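Local coordinates for xyloglucan-specific endo-beta-1,4-glucanase (Uncultured bacterium, PDB 4W88), which hydrolyses internal beta-1,4-glucosidic linkages in the backbone of the plant cell-wall polysaccharide xyloglucan, as a member of glycoside hydrolase family 5, at residues A[224-229]-A[250-255]; A[255-260]-A[295-300]; A[239-244]-A[287-292]. The protein carries 1 engineered substitution. One frame throughout, in Å; residues are numbered along the deposited sequence.

Interaction 1: A[224-229]-A[250-255]. With BGC (beta-D-glucopyranose), chain C.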
loop_
_atom_site.group_PDB
_atom_site.type_symbol
_atom_site.label_atom_id
_atom_site.label_comp_id
_atom_site.label_asym_id
_atom_site.label_seq_id
_atom_site.Cartn_x
_atom_site.Cartn_y
_atom_site.Cartn_z
ATOM N N THR A 224 1.049 -6.562 6.484
ATOM C CA THR A 224 1.431 -7.429 7.553
ATOM C C THR A 224 1.912 -6.621 8.740
ATOM O O THR A 224 3.126 -6.442 8.977
ATOM C CB THR A 224 2.445 -8.519 7.182
ATOM O OG1 THR A 224 3.602 -7.960 6.560
ATOM C CG2 THR A 224 1.834 -9.489 6.297
ATOM N N TYR A 225 0.949 -6.110 9.452
ATOM C CA TYR A 225 1.244 -5.409 10.734
ATOM C C TYR A 225 1.354 -6.410 11.898
ATOM O O TYR A 225 0.550 -6.379 12.862
ATOM C CB TYR A 225 0.126 -4.437 11.031
ATOM C CG TYR A 225 -0.020 -3.224 10.097
ATOM C CD1 TYR A 225 -0.820 -3.260 8.917
ATOM C CD2 TYR A 225 0.510 -1.994 10.464
ATOM C CE1 TYR A 225 -0.985 -2.116 8.134
ATOM C CE2 TYR A 225 0.315 -0.839 9.707
ATOM C CZ TYR A 225 -0.481 -0.902 8.535
ATOM O OH TYR A 225 -0.667 0.250 7.834
ATOM N N THR A 226 2.335 -7.278 11.792
ATOM C CA THR A 226 2.366 -8.517 12.566
ATOM C C THR A 226 3.421 -8.444 13.668
ATOM O O THR A 226 4.598 -8.087 13.412
ATOM C CB THR A 226 2.699 -9.649 11.627
ATOM O OG1 THR A 226 1.755 -9.621 10.538
ATOM C CG2 THR A 226 2.659 -10.973 12.326
ATOM N N PRO A 227 3.041 -8.819 14.892
ATOM C CA PRO A 227 1.681 -9.262 15.324
ATOM C C PRO A 227 0.790 -8.058 15.650
ATOM O O PRO A 227 1.251 -7.014 16.148
ATOM C CB PRO A 227 1.953 -10.009 16.669
ATOM C CG PRO A 227 3.400 -10.029 16.840
ATOM C CD PRO A 227 4.027 -8.963 15.976
ATOM N N TYR A 228 -0.501 -8.216 15.369
ATOM C CA TYR A 228 -1.499 -7.219 15.566
ATOM C C TYR A 228 -1.506 -6.657 16.965
ATOM O O TYR A 228 -1.611 -5.456 17.189
ATOM C CB TYR A 228 -2.867 -7.814 15.196
ATOM C CG TYR A 228 -4.024 -6.905 15.476
ATOM C CD1 TYR A 228 -4.289 -5.850 14.662
ATOM C CD2 TYR A 228 -4.878 -7.122 16.542
ATOM C CE1 TYR A 228 -5.321 -4.984 14.910
ATOM C CE2 TYR A 228 -5.929 -6.280 16.773
ATOM C CZ TYR A 228 -6.127 -5.201 15.954
ATOM O OH TYR A 228 -7.181 -4.360 16.119
ATOM N N PHE A 229 -1.353 -7.536 17.932
ATOM C CA PHE A 229 -1.390 -7.070 19.352
ATOM C C PHE A 229 -0.202 -6.226 19.790
ATOM O O PHE A 229 -0.285 -5.497 20.816
ATOM C CB PHE A 229 -1.588 -8.238 20.294
ATOM C CG PHE A 229 -3.016 -8.749 20.341
ATOM C CD1 PHE A 229 -4.093 -7.893 20.157
ATOM C CD2 PHE A 229 -3.277 -10.050 20.670
ATOM C CE1 PHE A 229 -5.401 -8.350 20.202
ATOM C CE2 PHE A 229 -4.591 -10.510 20.749
ATOM C CZ PHE A 229 -5.650 -9.645 20.519
ATOM N N THR A 250 7.254 -15.190 11.849
ATOM C CA THR A 250 7.813 -16.347 11.121
ATOM C C THR A 250 6.795 -17.241 10.452
ATOM O O THR A 250 6.965 -17.617 9.279
ATOM C CB THR A 250 8.729 -17.149 12.054
ATOM O OG1 THR A 250 9.709 -16.253 12.584
ATOM C CG2 THR A 250 9.440 -18.239 11.300
ATOM N N TRP A 251 5.768 -17.615 11.193
ATOM C CA TRP A 251 4.706 -18.546 10.726
ATOM C C TRP A 251 4.014 -17.938 9.539
ATOM O O TRP A 251 3.815 -18.605 8.525
ATOM C CB TRP A 251 3.715 -18.676 11.892
ATOM C CG TRP A 251 2.795 -19.820 11.997
ATOM C CD1 TRP A 251 2.158 -20.489 10.989
ATOM C CD2 TRP A 251 2.306 -20.411 13.243
ATOM N NE1 TRP A 251 1.341 -21.470 11.515
ATOM C CE2 TRP A 251 1.405 -21.446 12.888
ATOM C CE3 TRP A 251 2.557 -20.164 14.612
ATOM C CZ2 TRP A 251 0.745 -22.245 13.851
ATOM C CZ3 TRP A 251 1.889 -20.955 15.573
ATOM C CH2 TRP A 251 1.003 -21.987 15.179
ATOM N N GLN A 252 3.646 -16.657 9.661
ATOM C CA GLN A 252 2.938 -15.980 8.583
ATOM C C GLN A 252 3.860 -15.853 7.359
ATOM O O GLN A 252 3.456 -16.147 6.227
ATOM C CB GLN A 252 2.501 -14.621 9.060
ATOM C CG GLN A 252 1.821 -13.784 8.014
ATOM C CD GLN A 252 1.379 -12.442 8.561
ATOM O OE1 GLN A 252 2.191 -11.571 8.889
ATOM N NE2 GLN A 252 0.088 -12.253 8.619
ATOM N N TYR A 253 5.109 -15.420 7.585
ATOM C CA TYR A 253 6.063 -15.329 6.492
ATOM C C TYR A 253 6.328 -16.668 5.810
ATOM O O TYR A 253 6.540 -16.717 4.595
ATOM C CB TYR A 253 7.366 -14.756 7.002
ATOM C CG TYR A 253 8.389 -14.435 5.942
ATOM C CD1 TYR A 253 8.261 -13.299 5.165
ATOM C CD2 TYR A 253 9.483 -15.272 5.695
ATOM C CE1 TYR A 253 9.188 -13.004 4.178
ATOM C CE2 TYR A 253 10.425 -14.982 4.717
ATOM C CZ TYR A 253 10.287 -13.818 3.969
ATOM O OH TYR A 253 11.210 -13.453 2.992
ATOM N N ASN A 254 6.312 -17.771 6.548
ATOM C CA ASN A 254 6.507 -19.067 5.881
ATOM C C ASN A 254 5.379 -19.396 4.916
ATOM O O ASN A 254 5.589 -20.069 3.910
ATOM C CB ASN A 254 6.772 -20.132 6.917
ATOM C CG ASN A 254 8.170 -19.977 7.510
ATOM O OD1 ASN A 254 9.054 -19.285 6.953
ATOM N ND2 ASN A 254 8.374 -20.568 8.638
ATOM N N ASN A 255 4.184 -18.893 5.175
ATOM C CA ASN A 255 3.131 -19.042 4.198
ATOM C C ASN A 255 3.346 -18.181 2.953
ATOM O O ASN A 255 3.109 -18.623 1.819
ATOM C CB ASN A 255 1.791 -18.764 4.828
ATOM C CG ASN A 255 1.302 -19.944 5.631
ATOM O OD1 ASN A 255 1.671 -21.119 5.393
ATOM N ND2 ASN A 255 0.491 -19.661 6.588
HETATM C C2 BGC C . -8.095 -8.189 13.468
HETATM C C3 BGC C . -6.942 -7.465 12.702
HETATM C C4 BGC C . -7.704 -6.371 11.989
HETATM C C5 BGC C . -8.770 -5.965 13.039
HETATM C C6 BGC C . -9.922 -5.109 12.500
HETATM C C1 BGC C . -8.723 -7.577 14.746
HETATM O O1 BGC C . -9.617 -8.271 15.786
HETATM O O2 BGC C . -7.529 -9.301 13.983
HETATM O O3 BGC C . -6.197 -8.362 11.885
HETATM O O4 BGC C . -7.291 -5.040 11.952
HETATM O O5 BGC C . -9.521 -6.810 13.930
HETATM O O6 BGC C . -9.834 -3.800 13.116
#
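Q252 OE1 takes the hydroxyl hydrogen of T226 in a short bond, OG1 to OE1 2.6 Å. The C=O...donor angle of 126° is a bent approach, and the hydroxyl is tilted 18° out of the amide plane. Q252 can span the gap because its chain runs out extended from the helix, with CG anti to the backbone N (chi1 177°). The same carbonyl oxygen also rests on T224, whose methyl CG2 lies 3.3 Å from Q252 OE1, a van der Waals touch beside the polar one. T224 turns its own hydroxyl to Y290 OH instead. In the TIM barrel of this GH5 enzyme, residues 224-229 leave the C-terminal end of strand 218-223, the rim at which such barrels bind substrate, while Q252 comes from helix 246-261 on the outer layer. The backbone on the rim side bends sharply: an inverse gamma turn is centred on Y225, and a cis peptide joins T226 to P227, the N-cap of the short helix 228-231. Beyond it, Y228 presents a ring face to a glucose of the bound oligosaccharide. Sugar C3 stands 3.6 Å above the ring plane, near the ring's periphery. Sugar C1 is 3.7 Å and sugar C5 4.0 Å from Y228 CZ, so alternate carbons of one pyranose face meet the aromatic surface, as is characteristic of carbohydrate-aromatic packing. Y225, also in the glycan pocket, points away from Q252 and hydrogen-bonds through OH to E271 on the adjoining barrel strand.

Interaction 2: A[255-260]-A[295-300]; sequences NIKKYL and DQDGVK
K257 reaches D297 only with the outer part of its side chain, as following it from CB demonstrates. CB leaves helix 246-261 without touching D297; CG comes to 4.1 Å from D297 OD2, and CD to 3.8 Å from the same oxygen, so the aliphatic stem skims past the carboxylate. A bend at chi3 (87°) swings CE away from the carboxylate, and a second at chi4 (74°) returns NZ to it. There NZ forms a salt bridge to D297 OD1 at 3.2 Å, with a weak hydrogen bond; NZ to D297 OD2 is longer, 3.6 Å. The two side chains meet at about a right angle. D297 belongs to the connection between helix 280-295 and the last strand of the TIM barrel, where a type I turn from D295 to G298 coincides with a Schellman motif ending that helix: G298, its C-prime residue at positive phi, donates N to D295 O at 3.2 Å, and V299 N bonds to L294 O. Each charged group has a stronger partner nearby. K257 NZ also forms a salt bridge with D262, just past its own helix, and D297 OD2 accepts a hydrogen bond from Y253 OH, one helical turn before K257.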
loop_
_atom_site.group_PDB
_atom_site.type_symbol
_atom_site.label_atom_id
_atom_site.label_comp_id
_atom_site.label_asym_id
_atom_site.label_seq_id
_atom_site.Cartn_x
_atom_site.Cartn_y
_atom_site.Cartn_z
ATOM N N ASN A 255 4.184 -18.893 5.175
ATOM C CA ASN A 255 3.131 -19.042 4.198
ATOM C C ASN A 255 3.346 -18.181 2.953
ATOM O O ASN A 255 3.109 -18.623 1.819
ATOM C CB ASN A 255 1.791 -18.764 4.828
ATOM C CG ASN A 255 1.302 -19.944 5.631
ATOM O OD1 ASN A 255 1.671 -21.119 5.393
ATOM N ND2 ASN A 255 0.491 -19.661 6.588
ATOM N N ILE A 256 3.800 -16.950 3.154
ATOM C CA ILE A 256 4.152 -16.078 2.049
ATOM C C ILE A 256 5.250 -16.747 1.184
ATOM O O ILE A 256 5.155 -16.754 -0.047
ATOM C CB ILE A 256 4.560 -14.691 2.563
ATOM C CG1 ILE A 256 3.336 -14.005 3.232
ATOM C CG2 ILE A 256 5.035 -13.818 1.415
ATOM C CD1 ILE A 256 3.638 -12.804 4.120
ATOM N N LYS A 257 6.251 -17.336 1.837
ATOM C CA LYS A 257 7.282 -18.106 1.156
ATOM C C LYS A 257 6.696 -19.315 0.346
ATOM O O LYS A 257 7.007 -19.511 -0.836
ATOM C CB LYS A 257 8.326 -18.595 2.193
ATOM C CG LYS A 257 9.625 -17.783 2.159
ATOM C CD LYS A 257 10.772 -18.432 2.956
ATOM C CE LYS A 257 11.553 -19.407 2.142
ATOM N NZ LYS A 257 12.428 -18.739 1.152
ATOM N N LYS A 258 5.872 -20.130 1.001
ATOM C CA LYS A 258 5.320 -21.330 0.379
ATOM C C LYS A 258 4.554 -20.965 -0.883
ATOM O O LYS A 258 4.675 -21.606 -1.935
ATOM C CB LYS A 258 4.352 -21.976 1.367
ATOM C CG LYS A 258 3.904 -23.404 1.128
ATOM C CD LYS A 258 3.420 -23.904 2.489
ATOM C CE LYS A 258 3.233 -25.395 2.553
ATOM N NZ LYS A 258 1.882 -25.721 2.034
ATOM N N TYR A 259 3.715 -19.964 -0.800
ATOM C CA TYR A 259 2.778 -19.728 -1.912
ATOM C C TYR A 259 3.241 -18.716 -2.947
ATOM O O TYR A 259 2.715 -18.706 -4.046
ATOM C CB TYR A 259 1.438 -19.298 -1.340
ATOM C CG TYR A 259 0.666 -20.420 -0.689
ATOM C CD1 TYR A 259 -0.164 -21.229 -1.457
ATOM C CD2 TYR A 259 0.772 -20.693 0.665
ATOM C CE1 TYR A 259 -0.862 -22.267 -0.886
ATOM C CE2 TYR A 259 0.077 -21.762 1.234
ATOM C CZ TYR A 259 -0.735 -22.521 0.437
ATOM O OH TYR A 259 -1.454 -23.562 0.905
ATOM N N LEU A 260 4.226 -17.880 -2.592
ATOM C CA LEU A 260 4.646 -16.776 -3.454
ATOM C C LEU A 260 6.158 -16.778 -3.682
ATOM O O LEU A 260 6.622 -17.009 -4.793
ATOM C CB LEU A 260 4.109 -15.404 -2.897
ATOM C CG LEU A 260 2.591 -15.255 -2.880
ATOM C CD1 LEU A 260 2.119 -14.003 -2.113
ATOM C CD2 LEU A 260 2.036 -15.210 -4.263
ATOM N N ASP A 295 14.047 -9.273 4.878
ATOM C CA ASP A 295 15.367 -9.150 4.228
ATOM C C ASP A 295 15.973 -10.491 3.840
ATOM O O ASP A 295 16.828 -10.572 2.957
ATOM C CB ASP A 295 16.336 -8.377 5.101
ATOM C CG ASP A 295 15.973 -6.904 5.203
ATOM O OD1 ASP A 295 15.218 -6.393 4.315
ATOM O OD2 ASP A 295 16.499 -6.237 6.143
ATOM N N GLN A 296 15.540 -11.558 4.468
ATOM C CA GLN A 296 16.099 -12.874 4.115
ATOM C C GLN A 296 15.888 -13.187 2.658
ATOM O O GLN A 296 16.665 -13.947 2.080
ATOM C CB GLN A 296 15.389 -13.967 4.884
ATOM C CG GLN A 296 15.476 -13.847 6.385
ATOM C CD GLN A 296 14.627 -14.917 7.032
ATOM O OE1 GLN A 296 13.352 -14.906 7.013
ATOM N NE2 GLN A 296 15.311 -15.900 7.524
ATOM N N ASP A 297 14.772 -12.724 2.092
ATOM C CA ASP A 297 14.476 -12.980 0.687
ATOM C C ASP A 297 14.412 -11.686 -0.149
ATOM O O ASP A 297 13.884 -11.676 -1.265
ATOM C CB ASP A 297 13.187 -13.804 0.541
ATOM C CG ASP A 297 13.308 -15.154 1.189
ATOM O OD1 ASP A 297 13.952 -16.017 0.533
ATOM O OD2 ASP A 297 12.865 -15.331 2.371
ATOM N N GLY A 298 14.959 -10.607 0.386
ATOM C CA GLY A 298 14.963 -9.304 -0.286
ATOM C C GLY A 298 13.574 -8.729 -0.557
ATOM O O GLY A 298 13.366 -7.974 -1.558
ATOM N N VAL A 299 12.633 -9.057 0.326
ATOM C CA VAL A 299 11.273 -8.505 0.198
ATOM C C VAL A 299 11.265 -7.114 0.800
ATOM O O VAL A 299 11.804 -6.887 1.895
ATOM C CB VAL A 299 10.245 -9.434 0.890
ATOM C CG1 VAL A 299 8.845 -8.835 0.886
ATOM C CG2 VAL A 299 10.252 -10.798 0.216
ATOM N N LYS A 300 10.661 -6.183 0.079
ATOM C CA LYS A 300 10.609 -4.784 0.481
ATOM C C LYS A 300 9.279 -4.454 1.169
ATOM O O LYS A 300 8.237 -5.110 0.885
ATOM C CB LYS A 300 10.826 -3.892 -0.732
ATOM C CG LYS A 300 12.077 -4.250 -1.546
ATOM C CD LYS A 300 13.356 -4.071 -0.703
ATOM C CE LYS A 300 14.573 -4.476 -1.511
ATOM N NZ LYS A 300 15.712 -4.311 -0.609
#

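Interaction 3: A[239-244]-A[287-292]; sequences SVWNGS and IGDYVG
With CG anti to the backbone N (chi1 -168°), W241 swings its indole toward helix 280-295, and D289, whose CG is anti to its carbonyl carbon and beside the backbone N, brings a carboxylate out to meet it. In this TIM barrel W241 lies in the beta-alpha connection between strand 218-223 and helix 246-261, packed against helix 280-295 of the outer layer. The bond they make is nearly straight, W241 NE1 to D289 OD2 being 2.8 Å with an N-H...O angle of 176°. The oxygen lies almost in the indole plane, at the ring edge, while the indole N-H approaches OD2 on its anti side and somewhat out of the carboxylate plane; the two planes are 61° apart. W241 CE2, at 3.7 Å from D289 OD2, flanks the donor. The bond, with packing from F230 and, edge to face, from W286, is likely to hold the ring's rotation. A leucine here would probably leave D289 OD2 without its indole donor and open a gap beside W286. G243 runs past one indole face, its N 3.7 Å above the ring plane, and its CA comes to 4.0 Å from D289 OD2; its positive phi suits glycine, because a side chain would collide with the carbonyl oxygen of N242. The loop is further shaped by an Asx turn, in which S244 N gives its hydrogen to N242 OD1 at 2.8 Å. S244 OG donates to the same N242 OD1 at 2.9 Å, lying in the carbonyl plane on a lone pair.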
loop_
_atom_site.group_PDB
_atom_site.type_symbol
_atom_site.label_atom_id
_atom_site.label_comp_id
_atom_site.label_asym_id
_atom_site.label_seq_id
_atom_site.Cartn_x
_atom_site.Cartn_y
_atom_site.Cartn_z
ATOM N N SER A 239 2.943 -3.610 24.582
ATOM C CA SER A 239 3.961 -2.742 24.078
ATOM C C SER A 239 5.374 -3.222 24.203
ATOM O O SER A 239 6.303 -2.506 23.805
ATOM C CB SER A 239 3.830 -1.405 24.743
ATOM O OG SER A 239 4.202 -1.468 26.138
ATOM N N VAL A 240 5.566 -4.399 24.790
ATOM C CA VAL A 240 6.884 -4.950 24.981
ATOM C C VAL A 240 7.237 -5.880 23.841
ATOM O O VAL A 240 6.452 -6.685 23.421
ATOM C CB VAL A 240 6.928 -5.720 26.312
ATOM C CG1 VAL A 240 8.267 -6.428 26.518
ATOM C CG2 VAL A 240 6.563 -4.802 27.455
ATOM N N TRP A 241 8.477 -5.807 23.393
ATOM C CA TRP A 241 8.988 -6.698 22.375
ATOM C C TRP A 241 10.263 -7.319 22.844
ATOM O O TRP A 241 11.348 -6.667 22.839
ATOM C CB TRP A 241 9.160 -6.011 21.000
ATOM C CG TRP A 241 9.407 -7.024 19.956
ATOM C CD1 TRP A 241 10.612 -7.489 19.509
ATOM C CD2 TRP A 241 8.414 -7.828 19.334
ATOM N NE1 TRP A 241 10.423 -8.523 18.605
ATOM C CE2 TRP A 241 9.075 -8.728 18.466
ATOM C CE3 TRP A 241 7.023 -7.867 19.426
ATOM C CZ2 TRP A 241 8.401 -9.639 17.706
ATOM C CZ3 TRP A 241 6.346 -8.746 18.613
ATOM C CH2 TRP A 241 7.024 -9.655 17.806
ATOM N N ASN A 242 10.160 -8.582 23.288
ATOM C CA ASN A 242 11.353 -9.297 23.647
ATOM C C ASN A 242 11.713 -10.460 22.771
ATOM O O ASN A 242 12.633 -11.161 23.110
ATOM C CB ASN A 242 11.245 -9.791 25.105
ATOM C CG ASN A 242 10.210 -10.905 25.263
ATOM O OD1 ASN A 242 9.617 -11.372 24.314
ATOM N ND2 ASN A 242 10.032 -11.361 26.482
ATOM N N GLY A 243 11.048 -10.655 21.648
ATOM C CA GLY A 243 11.364 -11.765 20.799
ATOM C C GLY A 243 10.451 -12.923 20.908
ATOM O O GLY A 243 10.416 -13.754 19.981
ATOM N N SER A 244 9.737 -13.011 22.031
ATOM C CA SER A 244 8.944 -14.193 22.320
ATOM C C SER A 244 7.809 -14.424 21.322
ATOM O O SER A 244 7.380 -15.555 21.139
ATOM C CB SER A 244 8.371 -14.140 23.744
ATOM O OG SER A 244 7.343 -13.190 23.843
ATOM N N ILE A 287 11.327 -4.050 14.752
ATOM C CA ILE A 287 11.748 -3.780 13.343
ATOM C C ILE A 287 12.878 -4.710 12.945
ATOM O O ILE A 287 12.872 -5.284 11.870
ATOM C CB ILE A 287 12.174 -2.294 13.131
ATOM C CG1 ILE A 287 10.973 -1.312 13.382
ATOM C CG2 ILE A 287 12.948 -2.082 11.871
ATOM C CD1 ILE A 287 11.284 0.166 13.502
ATOM N N GLY A 288 13.816 -4.912 13.875
ATOM C CA GLY A 288 14.875 -5.904 13.640
ATOM C C GLY A 288 14.335 -7.272 13.276
ATOM O O GLY A 288 14.770 -7.889 12.324
ATOM N N ASP A 289 13.371 -7.743 14.047
ATOM C CA ASP A 289 12.810 -9.068 13.831
ATOM C C ASP A 289 11.927 -9.131 12.606
ATOM O O ASP A 289 11.959 -10.131 11.839
ATOM C CB ASP A 289 11.987 -9.506 15.078
ATOM C CG ASP A 289 12.869 -9.973 16.211
ATOM O OD1 ASP A 289 14.059 -10.309 15.965
ATOM O OD2 ASP A 289 12.386 -10.027 17.342
ATOM N N TYR A 290 11.171 -8.063 12.409
ATOM C CA TYR A 290 10.171 -8.028 11.323
ATOM C C TYR A 290 10.843 -7.736 9.959
ATOM O O TYR A 290 10.758 -8.538 9.013
ATOM C CB TYR A 290 9.105 -7.011 11.653
ATOM C CG TYR A 290 8.120 -6.922 10.526
ATOM C CD1 TYR A 290 7.029 -7.746 10.448
ATOM C CD2 TYR A 290 8.329 -6.007 9.530
ATOM C CE1 TYR A 290 6.170 -7.713 9.342
ATOM C CE2 TYR A 290 7.510 -5.921 8.464
ATOM C CZ TYR A 290 6.429 -6.748 8.299
ATOM O OH TYR A 290 5.617 -6.631 7.185
ATOM N N VAL A 291 11.543 -6.613 9.860
ATOM C CA VAL A 291 12.235 -6.284 8.607
ATOM C C VAL A 291 13.348 -7.270 8.325
ATOM O O VAL A 291 13.555 -7.675 7.160
ATOM C CB VAL A 291 12.660 -4.817 8.547
ATOM C CG1 VAL A 291 13.287 -4.493 7.185
ATOM C CG2 VAL A 291 11.442 -3.901 8.816
ATOM N N GLY A 292 14.046 -7.688 9.377
ATOM C CA GLY A 292 15.031 -8.776 9.237
ATOM C C GLY A 292 14.499 -10.076 8.595
ATOM O O GLY A 292 15.209 -10.736 7.769
#

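How the interactions relate
From the N terminus, the chain leaves strand 218-223 into 224-229, and interaction 1 closes the excursion when helix 246-261 arrives. Interaction 3 opens inside that excursion, at 239-244, but closes only on helix 280-295, so the two cross. Interaction 2 starts at N255, the residue shared with interaction 1, follows it in series, and closes at 295-300, past the second end of interaction 3, which it also crosses. Y253 bridges interactions 1 and 2, whereas T224 and P227 touch residues of interaction 3. Interaction 1 ties the rim to helix 246-261, interaction 3 ties loop 239-244 to helix 280-295, and interaction 2 ties helix 246-261 to the connection before strand 300-305.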